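Alpha/beta hydrolase fold-3 domain protein (Sulfolobus islandicus, PDB 5LK6) probably hydrolyses carboxylic ester bonds as a thermostable esterase or lipase of the alpha/beta hydrolase fold. Local coordinates at residues Lys8-Glu12 / Ser13-Val17; Ala22-Asp25 / Glu26-Ile30; Leu198-Glu201 / His202-Phe206; Glu251-Ala254 / Asn255-Gln259. One frame throughout, in Å; residues are numbered along the deposited sequence.

Interaction 1 of 4, residues Lys8-Glu12 / Ser13-Val17; sequences KELLE and SGFIV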
# COMPACT_ATOMS: atom_id res chain seq x y z
N LYS A 8 16.20 -8.30 -9.79
CA LYS A 8 16.86 -9.22 -10.72
C LYS A 8 18.40 -9.18 -10.57
O LYS A 8 19.01 -10.21 -10.47
CB LYS A 8 16.43 -8.98 -12.18
CG LYS A 8 16.46 -10.25 -13.03
CD LYS A 8 15.94 -10.05 -14.46
CE LYS A 8 17.11 -9.86 -15.45
NZ LYS A 8 16.79 -9.33 -16.81
N GLU A 9 18.99 -7.98 -10.53
CA GLU A 9 20.42 -7.78 -10.26
C GLU A 9 20.73 -8.52 -8.95
O GLU A 9 21.72 -9.25 -8.86
CB GLU A 9 20.78 -6.28 -10.09
CG GLU A 9 21.97 -5.71 -10.88
CD GLU A 9 21.55 -4.75 -12.05
OE1 GLU A 9 22.01 -5.01 -13.19
OE2 GLU A 9 20.76 -3.74 -11.86
N LEU A 10 19.88 -8.32 -7.94
CA LEU A 10 20.12 -8.89 -6.64
C LEU A 10 20.11 -10.42 -6.68
O LEU A 10 21.06 -11.07 -6.21
CB LEU A 10 19.09 -8.42 -5.65
CG LEU A 10 19.48 -8.66 -4.22
CD1 LEU A 10 20.70 -7.80 -3.91
CD2 LEU A 10 18.30 -8.34 -3.32
N LEU A 11 19.10 -11.01 -7.30
CA LEU A 11 19.07 -12.47 -7.38
C LEU A 11 20.23 -13.02 -8.23
O LEU A 11 20.79 -14.09 -7.91
CB LEU A 11 17.73 -12.97 -7.90
CG LEU A 11 16.49 -12.60 -7.08
CD1 LEU A 11 15.29 -13.06 -7.86
CD2 LEU A 11 16.53 -13.24 -5.72
N GLU A 12 20.58 -12.31 -9.30
CA GLU A 12 21.59 -12.81 -10.23
C GLU A 12 22.95 -12.80 -9.59
O GLU A 12 23.77 -13.60 -9.93
CB GLU A 12 21.57 -12.08 -11.60
CG GLU A 12 20.71 -12.82 -12.63
CD GLU A 12 20.11 -11.94 -13.74
OE1 GLU A 12 20.54 -10.74 -13.91
OE2 GLU A 12 19.18 -12.47 -14.45
N SER A 13 23.16 -11.98 -8.58
CA SER A 13 24.42 -11.98 -7.88
C SER A 13 24.45 -12.95 -6.69
O SER A 13 25.25 -12.74 -5.78
CB SER A 13 24.70 -10.57 -7.39
OG SER A 13 23.89 -10.35 -6.26
N GLY A 14 23.58 -13.96 -6.66
CA GLY A 14 23.59 -14.99 -5.59
C GLY A 14 22.99 -14.69 -4.22
O GLY A 14 23.24 -15.43 -3.24
N PHE A 15 22.19 -13.64 -4.12
CA PHE A 15 21.39 -13.38 -2.90
C PHE A 15 20.35 -14.52 -2.70
O PHE A 15 19.42 -14.70 -3.51
CB PHE A 15 20.75 -12.01 -3.01
CG PHE A 15 19.93 -11.59 -1.85
CD1 PHE A 15 20.51 -10.88 -0.80
CD2 PHE A 15 18.56 -11.75 -1.87
CE1 PHE A 15 19.75 -10.44 0.27
CE2 PHE A 15 17.76 -11.30 -0.83
CZ PHE A 15 18.36 -10.66 0.25
N ILE A 16 20.57 -15.31 -1.64
CA ILE A 16 19.83 -16.53 -1.41
C ILE A 16 19.98 -17.02 0.02
O ILE A 16 21.00 -16.80 0.69
CB ILE A 16 20.31 -17.67 -2.40
CG1 ILE A 16 19.20 -18.77 -2.62
CG2 ILE A 16 21.70 -18.22 -1.98
CD1 ILE A 16 17.79 -18.34 -3.12
N VAL A 17 18.96 -17.71 0.48
CA VAL A 17 19.09 -18.53 1.66
C VAL A 17 18.95 -19.97 1.17
O VAL A 17 17.86 -20.35 0.71
CB VAL A 17 18.05 -18.19 2.72
CG1 VAL A 17 18.28 -19.05 3.94
CG2 VAL A 17 18.11 -16.72 3.07
O HOH W 1 20.19 -15.79 -5.84
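The carbonyl O of Glu9, in the last turn of helix 5-12, takes the amide of Ser13 (N to O 3.1 Å), an i to i+4 bond at the helix C-terminus, bent to 137° at the hydrogen. Leu10 contributes at both ends. Its carbonyl O receives the hydroxyl of Ser13 (OG to O 2.9 Å), and a weak second bond comes from the Ser13 amide; a small polar side chain thus satisfies a carbonyl left over as the helix stops. At the other end, CD2 of Leu10 sits over one face of the Phe15 ring in a CH-pi contact, 3.8 Å from the centroid. The Leu10 branch reaches that face because CG stands anti to its own N (chi1 -164°). An aromatic residue suits position 15, since the same ring also meets Phe279 edge-to-face and packs against Phe197 and Leu34. Leu11 rests its side chain on Phe197, and its carbonyl O accepts the amide of Gly14 (N to O 3.1 Å) from well above the carbonyl plane. Ser13 is the first residue to leave helical angles, and Gly14 after it takes the left-handed conformation with positive phi, 78°, which glycine adopts more readily than residues with a CB. A water also spans the turn, donating to Leu11 O and to Phe15 O, each at 2.7 Å.

Interaction 2 of 4, residues Ala22-Asp25 / Glu26-Ile30; sequences ASVD and EVRKI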
# COMPACT_ATOMS: atom_id res chain seq x y z
N ALA A 22 21.65 -26.96 2.89
CA ALA A 22 22.60 -26.69 3.98
C ALA A 22 21.91 -27.06 5.28
O ALA A 22 20.66 -27.25 5.32
CB ALA A 22 23.03 -25.23 4.00
N SER A 23 22.71 -27.17 6.32
CA SER A 23 22.17 -27.54 7.60
C SER A 23 21.25 -26.44 8.17
O SER A 23 21.27 -25.30 7.71
CB SER A 23 23.30 -27.84 8.56
OG SER A 23 23.91 -26.62 9.00
N VAL A 24 20.41 -26.83 9.14
CA VAL A 24 19.55 -25.93 9.86
C VAL A 24 20.36 -24.79 10.44
O VAL A 24 19.98 -23.67 10.30
CB VAL A 24 18.84 -26.66 11.00
CG1 VAL A 24 18.06 -25.67 11.89
CG2 VAL A 24 17.87 -27.71 10.47
N ASP A 25 21.49 -25.06 11.07
CA ASP A 25 22.30 -23.98 11.62
C ASP A 25 22.94 -23.11 10.58
O ASP A 25 23.06 -21.93 10.78
CB ASP A 25 23.44 -24.51 12.47
CG ASP A 25 23.08 -24.64 13.88
OD1 ASP A 25 21.96 -25.16 14.16
OD2 ASP A 25 23.94 -24.24 14.70
N GLU A 26 23.46 -23.72 9.51
CA GLU A 26 24.02 -22.98 8.42
C GLU A 26 22.98 -22.00 7.86
O GLU A 26 23.32 -20.85 7.62
CB GLU A 26 24.65 -23.88 7.34
CG GLU A 26 26.08 -24.39 7.68
CD GLU A 26 26.49 -25.81 7.14
OE1 GLU A 26 25.78 -26.43 6.25
OE2 GLU A 26 27.57 -26.30 7.62
N VAL A 27 21.71 -22.41 7.70
CA VAL A 27 20.69 -21.49 7.13
C VAL A 27 20.21 -20.44 8.12
O VAL A 27 19.91 -19.31 7.76
CB VAL A 27 19.50 -22.17 6.43
CG1 VAL A 27 19.96 -23.00 5.25
CG2 VAL A 27 18.67 -22.98 7.39
N ARG A 28 20.14 -20.80 9.38
CA ARG A 28 19.89 -19.80 10.40
C ARG A 28 20.96 -18.72 10.37
O ARG A 28 20.59 -17.55 10.43
CB ARG A 28 19.83 -20.44 11.77
CG ARG A 28 18.54 -21.18 11.96
CD ARG A 28 18.51 -22.02 13.23
NE ARG A 28 17.20 -22.62 13.36
CZ ARG A 28 16.86 -23.55 14.22
NH1 ARG A 28 17.74 -24.05 15.07
NH2 ARG A 28 15.62 -24.00 14.21
N LYS A 29 22.24 -19.10 10.22
CA LYS A 29 23.32 -18.14 10.25
C LYS A 29 23.17 -17.26 9.01
O LYS A 29 23.15 -16.01 9.13
CB LYS A 29 24.73 -18.80 10.49
CG LYS A 29 26.01 -17.96 10.15
CD LYS A 29 27.14 -17.89 11.24
CE LYS A 29 27.90 -19.19 11.56
NZ LYS A 29 29.17 -19.34 10.78
N ILE A 30 23.01 -17.87 7.85
CA ILE A 30 22.91 -17.09 6.61
C ILE A 30 21.72 -16.08 6.65
O ILE A 30 21.90 -14.92 6.24
CB ILE A 30 22.86 -17.98 5.35
CG1 ILE A 30 24.21 -18.65 5.17
CG2 ILE A 30 22.49 -17.15 4.11
CD1 ILE A 30 24.20 -19.75 4.13
O HOH W 2 20.78 -23.45 15.57
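The first turn of helix 24-36 is closed by regular backbone bonds four residues apart: the carbonyls of Ser23, Val24 and Asp25 take the amides of Val27, Arg28 and Lys29. At its start, Ser23, the N-cap, and Glu26 bind each other reciprocally. OG of Ser23 accepts the Glu26 amide (N to OG 3.0 Å), and OE1 of Glu26 accepts the Ser23 amide (N to OE1 3.2 Å, nearly straight at 172°), with that donor above the carboxylate plane. With chi1 of 75°, the Ser23 hydroxyl sits between its own N and carbonyl carbon, turned back over the start of the helix. CB of Ala22 rests on CG1 of Val27 (4.0 Å), a minimal hydrophobic staple from the residue before the N-cap to the fourth in the helix.

The Val24 side chain runs alongside that of Arg28 in the same direction. CG1 of Val24 sits over the centre of one face of the guanidinium, 3.4 Å from CZ, and a methyl suits this face because the N-H groups lie in the plane. At the edge, in that plane, a water accepts from NH1 of Arg28 and donates to OD1 of Asp25, joining charges too far apart for a salt bridge (OD1 to NH1 4.5 Å). NH2 binds the O of Val83 and forms a salt bridge with Glu115. With a leucine in place of Arg28, Glu115 would probably be left without this cationic mate, and the bridging water without its donor. The reciprocal Ser23-Glu26 pair, flanked by the Ala22-Val27 contact, is the capping box of a helix N-terminus.

Interaction 3 of 4, residues Leu198-Glu201 / His202-Phe206; sequences LTRE and HIEWF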
# COMPACT_ATOMS: atom_id res chain seq x y z
N LEU A 198 12.00 -17.31 -2.60
CA LEU A 198 11.26 -18.38 -1.95
C LEU A 198 10.82 -19.33 -3.08
O LEU A 198 10.21 -18.89 -4.06
CB LEU A 198 10.08 -17.86 -1.12
CG LEU A 198 9.12 -18.92 -0.57
CD1 LEU A 198 9.82 -19.75 0.50
CD2 LEU A 198 7.83 -18.34 -0.02
N THR A 199 11.14 -20.62 -2.92
CA THR A 199 10.85 -21.67 -3.89
C THR A 199 9.93 -22.71 -3.34
O THR A 199 9.81 -22.87 -2.13
CB THR A 199 12.14 -22.42 -4.33
OG1 THR A 199 12.68 -23.23 -3.27
CG2 THR A 199 13.14 -21.44 -4.78
N ARG A 200 9.31 -23.45 -4.25
CA ARG A 200 8.45 -24.54 -3.87
C ARG A 200 9.27 -25.56 -3.02
O ARG A 200 8.76 -26.04 -2.01
CB ARG A 200 7.83 -25.22 -5.09
CG ARG A 200 6.51 -25.96 -4.87
CD ARG A 200 6.41 -27.07 -5.89
NE ARG A 200 5.03 -27.42 -6.29
CZ ARG A 200 4.49 -27.27 -7.53
NH1 ARG A 200 5.16 -26.71 -8.59
NH2 ARG A 200 3.22 -27.70 -7.69
N GLU A 201 10.51 -25.84 -3.40
CA GLU A 201 11.35 -26.74 -2.63
C GLU A 201 11.52 -26.19 -1.23
O GLU A 201 11.52 -26.98 -0.28
CB GLU A 201 12.73 -26.98 -3.27
CG GLU A 201 12.74 -28.20 -4.16
CD GLU A 201 14.07 -28.43 -4.88
OE1 GLU A 201 15.14 -28.11 -4.26
OE2 GLU A 201 13.99 -28.95 -6.06
N HIS A 202 11.66 -24.86 -1.08
CA HIS A 202 11.79 -24.32 0.25
C HIS A 202 10.50 -24.59 1.05
O HIS A 202 10.53 -25.01 2.20
CB HIS A 202 12.06 -22.84 0.32
CG HIS A 202 13.33 -22.38 -0.30
ND1 HIS A 202 14.31 -23.21 -0.79
CD2 HIS A 202 13.75 -21.12 -0.55
CE1 HIS A 202 15.28 -22.49 -1.33
NE2 HIS A 202 14.96 -21.22 -1.19
N ILE A 203 9.36 -24.32 0.45
CA ILE A 203 8.10 -24.51 1.17
C ILE A 203 7.98 -25.95 1.62
O ILE A 203 7.64 -26.20 2.79
CB ILE A 203 6.90 -24.07 0.30
CG1 ILE A 203 6.94 -22.54 0.06
CG2 ILE A 203 5.57 -24.45 0.97
CD1 ILE A 203 6.25 -22.09 -1.21
N GLU A 204 8.31 -26.90 0.73
CA GLU A 204 8.28 -28.33 1.05
C GLU A 204 9.24 -28.69 2.18
O GLU A 204 8.86 -29.37 3.14
CB GLU A 204 8.50 -29.19 -0.20
CG GLU A 204 7.23 -29.25 -1.06
CD GLU A 204 7.37 -29.73 -2.51
OE1 GLU A 204 8.51 -30.00 -3.00
OE2 GLU A 204 6.30 -29.80 -3.19
N TRP A 205 10.46 -28.16 2.12
CA TRP A 205 11.46 -28.38 3.16
C TRP A 205 11.03 -27.89 4.55
O TRP A 205 11.07 -28.64 5.52
CB TRP A 205 12.76 -27.74 2.76
CG TRP A 205 13.86 -28.16 3.73
CD1 TRP A 205 14.65 -29.28 3.66
CD2 TRP A 205 14.25 -27.46 4.91
NE1 TRP A 205 15.51 -29.31 4.73
CE2 TRP A 205 15.28 -28.20 5.50
CE3 TRP A 205 13.84 -26.29 5.50
CZ2 TRP A 205 15.90 -27.78 6.67
CZ3 TRP A 205 14.47 -25.87 6.65
CH2 TRP A 205 15.48 -26.62 7.23
N PHE A 206 10.54 -26.67 4.62
CA PHE A 206 9.97 -26.19 5.86
C PHE A 206 8.88 -27.09 6.42
O PHE A 206 8.82 -27.35 7.59
CB PHE A 206 9.41 -24.77 5.71
CG PHE A 206 10.47 -23.72 5.54
CD1 PHE A 206 11.50 -23.60 6.43
CD2 PHE A 206 10.39 -22.79 4.48
CE1 PHE A 206 12.49 -22.62 6.26
CE2 PHE A 206 11.36 -21.80 4.31
CZ PHE A 206 12.44 -21.71 5.19
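His202 turns one face of its imidazole to the side chain of Thr199, whose CB stands 4.1 Å from the ring centroid, almost exactly on the ring normal, with OG1 over the same face, offset toward the rim. Thr199 is the N-cap of helix 200-210, and the same OG1 accepts the backbone amide of His202 (N to OG1 2.9 Å). One threonine therefore covers the ring and caps the helix. Its torsion explains both: chi1 of 70° sets OG1 between the backbone N and the carbonyl carbon, over the first turn. With an alanine in place of His202, the Thr199 side chain would probably lose the flat surface it rests on, and Ile19 a packing partner.

Leu198, just ahead of the cap, runs antiparallel to the His202 side chain, its CD1 3.8 Å from CB. The same methyl meets CG1 of Ile203 at 4.0 Å, the two side chains crossing at about a right angle; this link across the N-cap is a hydrophobic staple. Leu198 also touches His274, probably the histidine of a Ser-His-Asp triad, which is consistent with this helix belonging to a lid over the active site, as in related esterases. Ile19 of the N-terminal loop packs on His202 and Trp205. On another side, Arg200 and Glu204 cross with their planar groups 42° apart, close enough that the opposite charges probably attract, though short of a salt bridge, NE lying 4.1 Å from OE2.

Interaction 4 of 4, residues Glu251-Ala254 / Asn255-Gln259; sequences EAYA and NRLLQ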
# COMPACT_ATOMS: atom_id res chain seq x y z
N GLU A 251 -4.08 -13.81 -1.16
CA GLU A 251 -5.25 -13.14 -1.75
C GLU A 251 -6.50 -13.95 -1.64
O GLU A 251 -7.54 -13.37 -1.44
CB GLU A 251 -5.00 -12.68 -3.21
CG GLU A 251 -3.90 -11.65 -3.26
CD GLU A 251 -3.55 -11.13 -4.64
OE1 GLU A 251 -4.31 -11.35 -5.63
OE2 GLU A 251 -2.49 -10.46 -4.72
N ALA A 252 -6.44 -15.26 -1.75
CA ALA A 252 -7.59 -16.11 -1.40
C ALA A 252 -8.08 -15.88 0.05
O ALA A 252 -9.31 -15.69 0.26
CB ALA A 252 -7.28 -17.57 -1.61
N TYR A 253 -7.15 -15.86 0.99
CA TYR A 253 -7.51 -15.66 2.40
C TYR A 253 -8.16 -14.29 2.59
O TYR A 253 -9.22 -14.18 3.17
CB TYR A 253 -6.30 -15.81 3.33
CG TYR A 253 -6.68 -15.99 4.80
CD1 TYR A 253 -7.24 -17.18 5.25
CD2 TYR A 253 -6.44 -15.00 5.74
CE1 TYR A 253 -7.56 -17.36 6.57
CE2 TYR A 253 -6.75 -15.17 7.06
CZ TYR A 253 -7.33 -16.35 7.47
OH TYR A 253 -7.69 -16.54 8.78
N ALA A 254 -7.58 -13.27 2.03
CA ALA A 254 -8.24 -11.97 1.93
C ALA A 254 -9.68 -12.02 1.44
O ALA A 254 -10.59 -11.50 2.06
CB ALA A 254 -7.43 -11.05 1.02
N ASN A 255 -9.89 -12.64 0.30
CA ASN A 255 -11.22 -12.77 -0.25
C ASN A 255 -12.20 -13.53 0.62
O ASN A 255 -13.36 -13.12 0.71
CB ASN A 255 -11.16 -13.37 -1.64
CG ASN A 255 -10.91 -12.31 -2.70
OD1 ASN A 255 -11.68 -11.42 -2.85
ND2 ASN A 255 -9.82 -12.43 -3.42
N ARG A 256 -11.74 -14.59 1.26
CA ARG A 256 -12.58 -15.37 2.16
C ARG A 256 -12.94 -14.61 3.41
O ARG A 256 -14.08 -14.74 3.89
CB ARG A 256 -11.89 -16.69 2.54
CG ARG A 256 -12.00 -17.76 1.46
CD ARG A 256 -13.07 -18.83 1.79
NE ARG A 256 -13.34 -19.64 0.59
CZ ARG A 256 -12.53 -20.61 0.05
NH1 ARG A 256 -11.34 -20.96 0.61
NH2 ARG A 256 -12.91 -21.26 -1.08
N LEU A 257 -12.01 -13.81 3.95
CA LEU A 257 -12.32 -12.95 5.06
C LEU A 257 -13.37 -11.95 4.63
O LEU A 257 -14.41 -11.80 5.31
CB LEU A 257 -11.10 -12.22 5.55
CG LEU A 257 -10.07 -13.04 6.29
CD1 LEU A 257 -8.88 -12.21 6.68
CD2 LEU A 257 -10.65 -13.56 7.56
N LEU A 258 -13.15 -11.29 3.49
CA LEU A 258 -14.13 -10.35 2.93
C LEU A 258 -15.49 -11.02 2.75
O LEU A 258 -16.49 -10.42 3.10
CB LEU A 258 -13.69 -9.76 1.61
CG LEU A 258 -12.61 -8.68 1.64
CD1 LEU A 258 -12.16 -8.42 0.19
CD2 LEU A 258 -13.13 -7.41 2.29
N GLN A 259 -15.52 -12.25 2.25
CA GLN A 259 -16.78 -12.94 2.06
C GLN A 259 -17.51 -13.21 3.41
O GLN A 259 -18.70 -13.26 3.46
CB GLN A 259 -16.56 -14.23 1.24
CG GLN A 259 -17.86 -14.95 0.81
CD GLN A 259 -17.66 -16.30 0.04
OE1 GLN A 259 -18.32 -16.54 -0.99
NE2 GLN A 259 -16.79 -17.18 0.56
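Tyr253 and Leu257, one turn apart on helix 247-259, cross each other obliquely. CD1 of the leucine comes to 3.7 Å from CE2 of the tyrosine, while Leu257 CG lies over one face of the ring. The tyrosine torsion makes this possible: with CG anti to its own N (chi1 -164°), the ring swings toward the later turn. Leu257 in turn has CG anti to its carbonyl carbon (chi1 -71°), which carries its CD1 back along the helix to the ring. A broad ring and a branched aliphatic chain suit these buried places, for the tyrosine also packs on Ala158 and Leu162 of helix 152-163, and the leucine on Ile238 and Val264.

Ala254 points to the sheet as well, touching Ile238 and Ser266; its single methyl allows the helix to lie close to the strands. Its carbonyl O accepts the amide of Leu258 (N to O 2.9 Å), whose side chain packs on Val264. Elsewhere on the helix, the carbonyl O of Glu251 is held twice by Asn255: strongly by the backbone amide (N to O 3.0 Å) and weakly by the side-chain ND2 (3.2 Å), bent to 126° at the hydrogen. The Glu251 carboxylate turns away to a salt bridge with Arg268. Beyond Asn255 and Leu258 lies the second subunit, whose Pro2 and Asn271 pack on them respectively. The helix thus joins parallel strands 236-241 and 264-269, covering both with aliphatic side chains: one of the beta-alpha-beta crossovers of the alpha/beta hydrolase fold.

How the interactions relate
Each contact belongs to a different helix, 5-12, 24-36, 200-210 and 247-259 in order, the first two consecutive in the chain. Interactions 1, 2 and 3 lie on the surface on one side of the chain's centre and touch in turn: Ile16 meets Ile30, the backbone O of Val17 packs against the His202 ring, and Val24 packs on Trp205. Interaction 4 is partly buried, its centre about 35 Å from that of interaction 2. Interaction 1 ends a helix, so spare carbonyls are met by a hydroxyl and a water; interactions 2 and 3 begin helices, so spare amides are met by Ser and Thr caps, with a reciprocal glutamate in interaction 2 alone. Interaction 4 lies within a helix whose apolar side faces the central sheet.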